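Local atomic coordinates of GTP-binding protein (Pyrococcus horikoshii, PDB entry 1WXQ), a protein that probably binds GTP, as an Obg-type GTPase with a C-terminal TGS domain, although its cellular role is unknown. Residues Val41-Thr46 / Leu70-Met75; Ile247-Ala252 / Thr303-Val308; Pro321-His326 / Asn337-Val342. One frame throughout, in Å; residues are numbered along the deposited sequence.

Contact 1: Val41-Thr46 / Leu70-Met75; sequences VTYAIT and LIPVKM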
# COMPACT_ATOMS: atom_id res chain seq x y z
N VAL A 41 9.17 -9.92 -2.32
CA VAL A 41 7.90 -9.88 -3.02
C VAL A 41 6.84 -10.60 -2.20
O VAL A 41 7.04 -11.74 -1.76
CB VAL A 41 8.01 -10.55 -4.40
CG1 VAL A 41 8.51 -11.99 -4.25
CG2 VAL A 41 6.67 -10.53 -5.09
N THR A 42 5.74 -9.92 -1.95
CA THR A 42 4.65 -10.52 -1.21
C THR A 42 3.55 -10.58 -2.25
O THR A 42 3.81 -10.35 -3.43
CB THR A 42 4.22 -9.64 -0.01
OG1 THR A 42 3.21 -10.32 0.73
CG2 THR A 42 3.69 -8.30 -0.48
N TYR A 43 2.33 -10.90 -1.84
CA TYR A 43 1.32 -11.13 -2.86
C TYR A 43 -0.03 -10.53 -2.45
O TYR A 43 -0.34 -10.36 -1.27
CB TYR A 43 1.17 -12.64 -3.07
CG TYR A 43 2.19 -13.12 -4.05
CD1 TYR A 43 2.15 -12.68 -5.37
CD2 TYR A 43 3.14 -14.06 -3.66
CE1 TYR A 43 3.05 -13.18 -6.30
CE2 TYR A 43 4.04 -14.57 -4.59
CZ TYR A 43 3.99 -14.13 -5.91
OH TYR A 43 4.90 -14.61 -6.83
N ALA A 44 -0.84 -10.18 -3.47
CA ALA A 44 -2.16 -9.63 -3.18
C ALA A 44 -3.27 -10.59 -3.62
O ALA A 44 -3.56 -10.76 -4.80
CB ALA A 44 -2.30 -8.30 -3.92
N ILE A 45 -3.86 -11.26 -2.62
CA ILE A 45 -4.84 -12.30 -2.92
C ILE A 45 -6.28 -11.79 -2.82
O ILE A 45 -6.74 -11.33 -1.78
CB ILE A 45 -4.62 -13.45 -1.94
CG1 ILE A 45 -3.13 -13.83 -1.92
CG2 ILE A 45 -5.42 -14.68 -2.38
CD1 ILE A 45 -2.81 -14.85 -0.82
N THR A 46 -6.96 -11.96 -3.94
CA THR A 46 -8.38 -11.64 -4.04
C THR A 46 -8.96 -12.61 -5.07
O THR A 46 -8.24 -13.42 -5.64
CB THR A 46 -8.58 -10.17 -4.48
OG1 THR A 46 -9.97 -9.84 -4.44
CG2 THR A 46 -8.02 -9.95 -5.88
N LEU A 70 -3.23 -14.29 -7.14
CA LEU A 70 -2.12 -13.88 -6.30
C LEU A 70 -1.20 -12.96 -7.12
O LEU A 70 -0.30 -13.41 -7.82
CB LEU A 70 -1.35 -15.10 -5.78
CG LEU A 70 -1.99 -15.85 -4.60
CD1 LEU A 70 -3.25 -16.58 -5.05
CD2 LEU A 70 -0.99 -16.84 -4.04
N ILE A 71 -1.46 -11.66 -7.03
CA ILE A 71 -0.73 -10.63 -7.75
C ILE A 71 0.47 -10.17 -6.92
O ILE A 71 0.30 -9.73 -5.80
CB ILE A 71 -1.65 -9.43 -8.00
CG1 ILE A 71 -3.07 -9.92 -8.31
CG2 ILE A 71 -1.11 -8.57 -9.14
CD1 ILE A 71 -4.13 -8.84 -8.32
N PRO A 72 1.69 -10.27 -7.47
CA PRO A 72 2.92 -9.86 -6.77
C PRO A 72 3.05 -8.37 -6.46
O PRO A 72 2.57 -7.53 -7.22
CB PRO A 72 4.04 -10.38 -7.68
CG PRO A 72 3.43 -10.31 -9.03
CD PRO A 72 2.03 -10.86 -8.78
N VAL A 73 3.72 -8.06 -5.35
CA VAL A 73 3.91 -6.70 -4.85
C VAL A 73 5.25 -6.55 -4.13
O VAL A 73 5.57 -7.35 -3.27
CB VAL A 73 2.81 -6.34 -3.83
CG1 VAL A 73 3.12 -4.99 -3.15
CG2 VAL A 73 1.45 -6.31 -4.51
N LYS A 74 6.01 -5.51 -4.47
CA LYS A 74 7.30 -5.28 -3.82
C LYS A 74 7.10 -4.96 -2.34
O LYS A 74 6.15 -4.27 -1.97
CB LYS A 74 8.04 -4.12 -4.47
CG LYS A 74 9.02 -4.50 -5.56
CD LYS A 74 9.99 -3.35 -5.82
CE LYS A 74 10.72 -2.96 -4.54
NZ LYS A 74 11.58 -1.77 -4.73
N MSE A 75 8.03 -5.44 -1.52
CA MSE A 75 7.98 -5.19 -0.09
C MSE A 75 9.40 -4.94 0.40
O MSE A 75 10.34 -5.62 -0.01
CB MSE A 75 7.36 -6.39 0.64
CG MSE A 75 7.09 -6.15 2.11
SE MSE A 75 5.95 -7.48 2.92
CE MSE A 75 4.26 -6.52 2.78

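Contact 2: Ile247-Ala252 / Thr303-Val308; sequences IPTSAA and TGVQEV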
# COMPACT_ATOMS: atom_id res chain seq x y z
N ILE A 247 -5.17 -3.79 12.28
CA ILE A 247 -5.54 -5.19 12.24
C ILE A 247 -4.67 -6.09 13.15
O ILE A 247 -3.44 -6.02 13.13
CB ILE A 247 -5.50 -5.66 10.76
CG1 ILE A 247 -6.58 -4.88 9.99
CG2 ILE A 247 -5.70 -7.18 10.65
CD1 ILE A 247 -6.37 -4.87 8.47
N PRO A 248 -5.32 -6.91 14.00
CA PRO A 248 -4.55 -7.80 14.88
C PRO A 248 -3.75 -8.74 14.01
O PRO A 248 -4.14 -9.03 12.87
CB PRO A 248 -5.64 -8.50 15.70
CG PRO A 248 -6.86 -8.38 14.86
CD PRO A 248 -6.76 -7.01 14.27
N THR A 249 -2.63 -9.24 14.53
CA THR A 249 -1.77 -10.07 13.72
C THR A 249 -0.78 -10.93 14.52
O THR A 249 -0.32 -10.53 15.60
CB THR A 249 -1.00 -9.13 12.75
OG1 THR A 249 -1.71 -9.03 11.51
CG2 THR A 249 0.41 -9.59 12.52
N SER A 250 -0.47 -12.11 13.98
CA SER A 250 0.47 -13.03 14.61
C SER A 250 1.49 -13.45 13.56
O SER A 250 1.34 -14.48 12.88
CB SER A 250 -0.26 -14.27 15.17
OG SER A 250 -1.02 -13.95 16.32
N ALA A 251 2.53 -12.64 13.44
CA ALA A 251 3.57 -12.88 12.45
C ALA A 251 4.28 -14.23 12.60
O ALA A 251 4.37 -14.98 11.62
CB ALA A 251 4.59 -11.73 12.49
N ALA A 252 4.77 -14.53 13.80
CA ALA A 252 5.49 -15.78 14.03
C ALA A 252 4.66 -16.96 13.53
O ALA A 252 5.20 -17.90 12.96
CB ALA A 252 5.82 -15.95 15.52
N THR A 303 -4.11 -15.31 10.30
CA THR A 303 -2.95 -14.77 10.97
C THR A 303 -2.92 -13.25 10.90
O THR A 303 -2.07 -12.61 11.51
CB THR A 303 -1.64 -15.35 10.39
OG1 THR A 303 -1.68 -15.30 8.95
CG2 THR A 303 -1.45 -16.81 10.87
N GLY A 304 -3.86 -12.68 10.15
CA GLY A 304 -3.95 -11.24 10.05
C GLY A 304 -2.98 -10.61 9.08
O GLY A 304 -3.22 -9.50 8.57
N VAL A 305 -1.88 -11.30 8.81
CA VAL A 305 -0.87 -10.78 7.90
C VAL A 305 -1.45 -10.52 6.52
O VAL A 305 -1.34 -9.41 5.99
CB VAL A 305 0.31 -11.72 7.77
CG1 VAL A 305 1.28 -11.21 6.72
CG2 VAL A 305 1.01 -11.85 9.14
N GLN A 306 -2.09 -11.53 5.95
CA GLN A 306 -2.65 -11.38 4.61
C GLN A 306 -3.67 -10.25 4.53
O GLN A 306 -3.76 -9.56 3.51
CB GLN A 306 -3.30 -12.68 4.16
CG GLN A 306 -3.62 -12.72 2.67
CD GLN A 306 -2.39 -12.52 1.80
OE1 GLN A 306 -1.37 -13.20 1.98
NE2 GLN A 306 -2.47 -11.60 0.86
N GLU A 307 -4.44 -10.09 5.60
CA GLU A 307 -5.48 -9.06 5.70
C GLU A 307 -4.85 -7.66 5.59
O GLU A 307 -5.32 -6.80 4.85
CB GLU A 307 -6.19 -9.20 7.05
CG GLU A 307 -7.57 -8.58 7.13
CD GLU A 307 -8.15 -8.66 8.54
OE1 GLU A 307 -7.95 -9.72 9.19
OE2 GLU A 307 -8.81 -7.69 8.98
N VAL A 308 -3.77 -7.45 6.33
CA VAL A 308 -3.09 -6.18 6.30
C VAL A 308 -2.64 -5.82 4.87
O VAL A 308 -2.88 -4.70 4.41
CB VAL A 308 -1.86 -6.18 7.22
CG1 VAL A 308 -1.06 -4.91 7.02
CG2 VAL A 308 -2.31 -6.31 8.67

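Contact 3: Pro321-His326 / Asn337-Val342; sequences PVYPVH and NVLPHV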
# COMPACT_ATOMS: atom_id res chain seq x y z
N PRO A 321 -7.82 -4.89 -9.45
CA PRO A 321 -7.22 -5.76 -10.47
C PRO A 321 -7.93 -5.57 -11.83
O PRO A 321 -9.14 -5.39 -11.88
CB PRO A 321 -7.42 -7.18 -9.91
CG PRO A 321 -7.86 -6.97 -8.47
CD PRO A 321 -8.64 -5.68 -8.51
N VAL A 322 -7.17 -5.61 -12.92
CA VAL A 322 -7.72 -5.43 -14.26
C VAL A 322 -6.91 -6.27 -15.26
O VAL A 322 -5.69 -6.28 -15.21
CB VAL A 322 -7.67 -3.93 -14.66
CG1 VAL A 322 -8.00 -3.75 -16.13
CG2 VAL A 322 -8.65 -3.15 -13.80
N TYR A 323 -7.60 -6.96 -16.16
CA TYR A 323 -6.94 -7.83 -17.13
C TYR A 323 -7.18 -7.48 -18.59
O TYR A 323 -8.31 -7.53 -19.06
CB TYR A 323 -7.39 -9.28 -16.94
CG TYR A 323 -7.13 -9.86 -15.57
CD1 TYR A 323 -7.91 -9.49 -14.47
CD2 TYR A 323 -6.15 -10.84 -15.39
CE1 TYR A 323 -7.71 -10.08 -13.23
CE2 TYR A 323 -5.95 -11.43 -14.15
CZ TYR A 323 -6.74 -11.06 -13.07
OH TYR A 323 -6.55 -11.68 -11.86
N PRO A 324 -6.11 -7.13 -19.33
CA PRO A 324 -6.19 -6.78 -20.75
C PRO A 324 -6.03 -8.02 -21.63
O PRO A 324 -5.12 -8.82 -21.43
CB PRO A 324 -5.04 -5.82 -20.93
CG PRO A 324 -4.00 -6.43 -20.07
CD PRO A 324 -4.78 -6.77 -18.80
N VAL A 325 -6.92 -8.15 -22.60
CA VAL A 325 -6.91 -9.27 -23.52
C VAL A 325 -6.79 -8.80 -24.97
O VAL A 325 -6.80 -7.60 -25.25
CB VAL A 325 -8.20 -10.12 -23.40
CG1 VAL A 325 -8.24 -10.80 -22.03
CG2 VAL A 325 -9.42 -9.23 -23.59
N HIS A 326 -6.67 -9.76 -25.88
CA HIS A 326 -6.56 -9.48 -27.31
C HIS A 326 -7.91 -9.87 -27.91
O HIS A 326 -8.39 -9.27 -28.86
CB HIS A 326 -5.32 -10.18 -27.88
CG HIS A 326 -4.98 -9.77 -29.28
ND1 HIS A 326 -4.07 -10.45 -30.05
CD2 HIS A 326 -5.41 -8.73 -30.04
CE1 HIS A 326 -3.94 -9.85 -31.22
NE2 HIS A 326 -4.75 -8.80 -31.24
N ASN A 337 -2.34 -17.05 -25.22
CA ASN A 337 -2.67 -17.48 -23.87
C ASN A 337 -3.87 -16.69 -23.33
O ASN A 337 -4.15 -15.58 -23.74
CB ASN A 337 -1.46 -17.24 -22.97
CG ASN A 337 -0.25 -17.91 -23.58
OD1 ASN A 337 0.36 -17.41 -24.51
ND2 ASN A 337 0.13 -19.05 -22.98
N VAL A 338 -4.62 -17.32 -22.40
CA VAL A 338 -5.82 -16.67 -21.89
C VAL A 338 -5.56 -15.97 -20.55
O VAL A 338 -4.89 -16.50 -19.67
CB VAL A 338 -6.90 -17.73 -21.71
CG1 VAL A 338 -6.32 -18.93 -20.96
CG2 VAL A 338 -8.06 -17.17 -20.92
N LEU A 339 -6.10 -14.75 -20.43
CA LEU A 339 -5.93 -13.89 -19.25
C LEU A 339 -4.49 -13.89 -18.75
O LEU A 339 -4.24 -14.07 -17.56
CB LEU A 339 -6.85 -14.33 -18.11
CG LEU A 339 -8.35 -14.12 -18.33
CD1 LEU A 339 -9.13 -14.68 -17.16
CD2 LEU A 339 -8.65 -12.64 -18.50
N PRO A 340 -3.52 -13.65 -19.65
CA PRO A 340 -2.07 -13.61 -19.38
C PRO A 340 -1.58 -12.65 -18.30
O PRO A 340 -0.78 -13.04 -17.44
CB PRO A 340 -1.47 -13.27 -20.74
CG PRO A 340 -2.45 -13.87 -21.70
CD PRO A 340 -3.76 -13.43 -21.09
N HIS A 341 -2.03 -11.40 -18.33
CA HIS A 341 -1.57 -10.43 -17.33
C HIS A 341 -2.64 -9.73 -16.53
O HIS A 341 -3.79 -9.62 -16.95
CB HIS A 341 -0.68 -9.37 -17.98
CG HIS A 341 0.42 -9.94 -18.82
ND1 HIS A 341 0.21 -10.38 -20.11
CD2 HIS A 341 1.73 -10.14 -18.56
CE1 HIS A 341 1.35 -10.83 -20.60
NE2 HIS A 341 2.29 -10.70 -19.68
N VAL A 342 -2.23 -9.24 -15.36
CA VAL A 342 -3.11 -8.52 -14.46
C VAL A 342 -2.40 -7.26 -14.01
O VAL A 342 -1.22 -7.29 -13.69
CB VAL A 342 -3.44 -9.34 -13.19
CG1 VAL A 342 -2.15 -9.75 -12.49
CG2 VAL A 342 -4.31 -8.52 -12.25

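Contact 1: Val41-Thr46 / Leu70-Met75
Tyr43 and Pro72 form a non-hydrogen-bonded pair of the antiparallel strands 41-46 and 70-75. The tyrosine turns the CD1-CE1 edge of its ring to the proline: Tyr43 CE1 packs on Pro72 CB at 3.3 Å, while Pro72 N and Ile71 C lie at the ring edge, near its plane. A chi1 of -85° sets Tyr43 CG beside the backbone N, anti to the carbonyl carbon. An alanine in place of Tyr43 would probably leave Pro72 CB and CD without their aromatic neighbour, with Val41 CG2 still on CB, and open a gap beside the proline. The strand pairing rests on the flanking hydrogen-bonded pairs, Thr42 with Val73 and Ala44 with Ile71. Thr42 N reaches Val73 O at 2.9 Å, and Ile71 N gives a longer bond to Ala44 O of 3.2 Å.

The buried part is Ile45 against Leu70 and the face of Thr42, Ala44 and Val73. Ile45 and Leu70 lie side by side with Ile45 CG1 3.5 Å from Leu70 CG. On the other face, Thr42 CG2 meets CE of Met75, a selenomethionine here, at 3.8 Å. The Val41 end is looser: Val41 CG2 rests on Pro72 CB at 3.7 Å beside solvent, and the exposed Lys74 sends its amine to a salt bridge with Glu2.

As in other GTPases of the P-loop class, strand 39-47 runs antiparallel at one side of the sheet, where strand 68-77 links it to strand 2-7. Helix 305-316 sets Ile309 against Thr42 and Met75, and helix 13-21 accepts the Thr42 OG1 hydrogen bond at Ala20 O.

Contact 2: Ile247-Ala252 / Thr303-Val308
Ile247, in the middle of strand 245-249, packs on Glu307 and Val308 in the first turn of helix 305-316. Its side chain can be followed outward. CB lies 3.9 Å from Val308 CG2; CG2, anti to the backbone N, sits 3.6 Å from Glu307 CD; CG1 passes Glu307 OE2 at 3.7 Å; and the terminal CD1 faces both that oxygen, at 3.8 Å, and Glu307 CG, at 4.1 Å. The isoleucine thus meets both the aliphatic stem and the carboxylate of the glutamate, whose CG is anti to its own backbone N and whose chain beyond is extended.

Further along, the backbones close in. Ser250 N donates to Thr303 O at 3.0 Å, nearly straight at 167°. Thr249 OG1 turns back on its own segment to donate to Pro248 O at 2.8 Å, from above the carbonyl plane, and in doing so lies against the Gly304 carbonyl. Gly304, the N-cap residue of the helix, has phi of 80°, and a CB there would run into Pro248 O and Thr249 OG1. Thr249 CG2 adds a contact with Val305 CG2.

The sequence Thr249-Ser250-Ala251 is consistent with the G5 loop of GTPases: Ala251 N is hydrogen-bonded to Asn222 OD1, and Ser250 OG weakly to Asp225, both in what reads as the NKxD motif. A single backbone hydrogen bond joins the two segments, and the rest is mainly apolar packing and two CA-H...O contacts; the carboxylate of Glu307 meets only carbon on Ile247, so its charge contributes no ion pair to this join.

Contact 3: Pro321-His326 / Asn337-Val342
The Tyr323 ring carries Val342 on one of its faces. Val342 CB stands 3.8 Å from the ring centroid, 28° off the normal, in a CH-pi contact, and CG2 lies 3.6 Å above the plane, displaced toward the rim near CZ. The carbonyl oxygen of His341 approaches the ring obliquely, 3.1 Å from Tyr323 CD2, and Leu339 CD2 also comes in at a slant, touching Tyr323 CB at 3.9 Å. Outside the two segments the ring meets that of His48, with planes inclined at about 45°.

Val342 has CG2 anti to its backbone N, the position from which this methyl covers the tyrosine and also reaches Pro321 CB at 4.1 Å. Leu339 bridges the other end: its CD2 touches both Tyr323 CB and Val325 CG1, the latter 4.0 Å away. No hydrogen bond joins the segments here; a CA-H...O contact from Val342 CA to Val322 O, 3.5 Å long, marks where the backbones approach just before Val322 pairs with Phe343.

Segment 337-342 is the irregular lead-in to strand 343-346, the edge strand beside 319-325 in the four-stranded sheet of the TGS region. Strand 388-394 flanks 319-325 across from it, while helix 351-358 packs through Leu354 on Val322 and Pro324. Ile71 of strand 68-77 abuts both Pro321 and Val342, placing the contact against the GTPase domain.

In the fold
Contact 1 lies between the other two, its centre about 15 Å from that of contact 2 and about 17 Å from that of contact 3. Tyr43 O and Gln306 NE2, 3.3 Å apart, probably share a hydrogen bond that ties contact 1 to contact 2. On its other side, Ile71 CG2 packs on Val342 CG1 at 3.7 Å. Contacts 2 and 3 do not touch, their nearest atoms about 12 Å apart, but helix 305-316 leads directly into strand 319-325. Within contact 2, Ala251 lies near, without touching, the residues of a likely P-loop, whereas contact 3 belongs to the TGS side of the molecule.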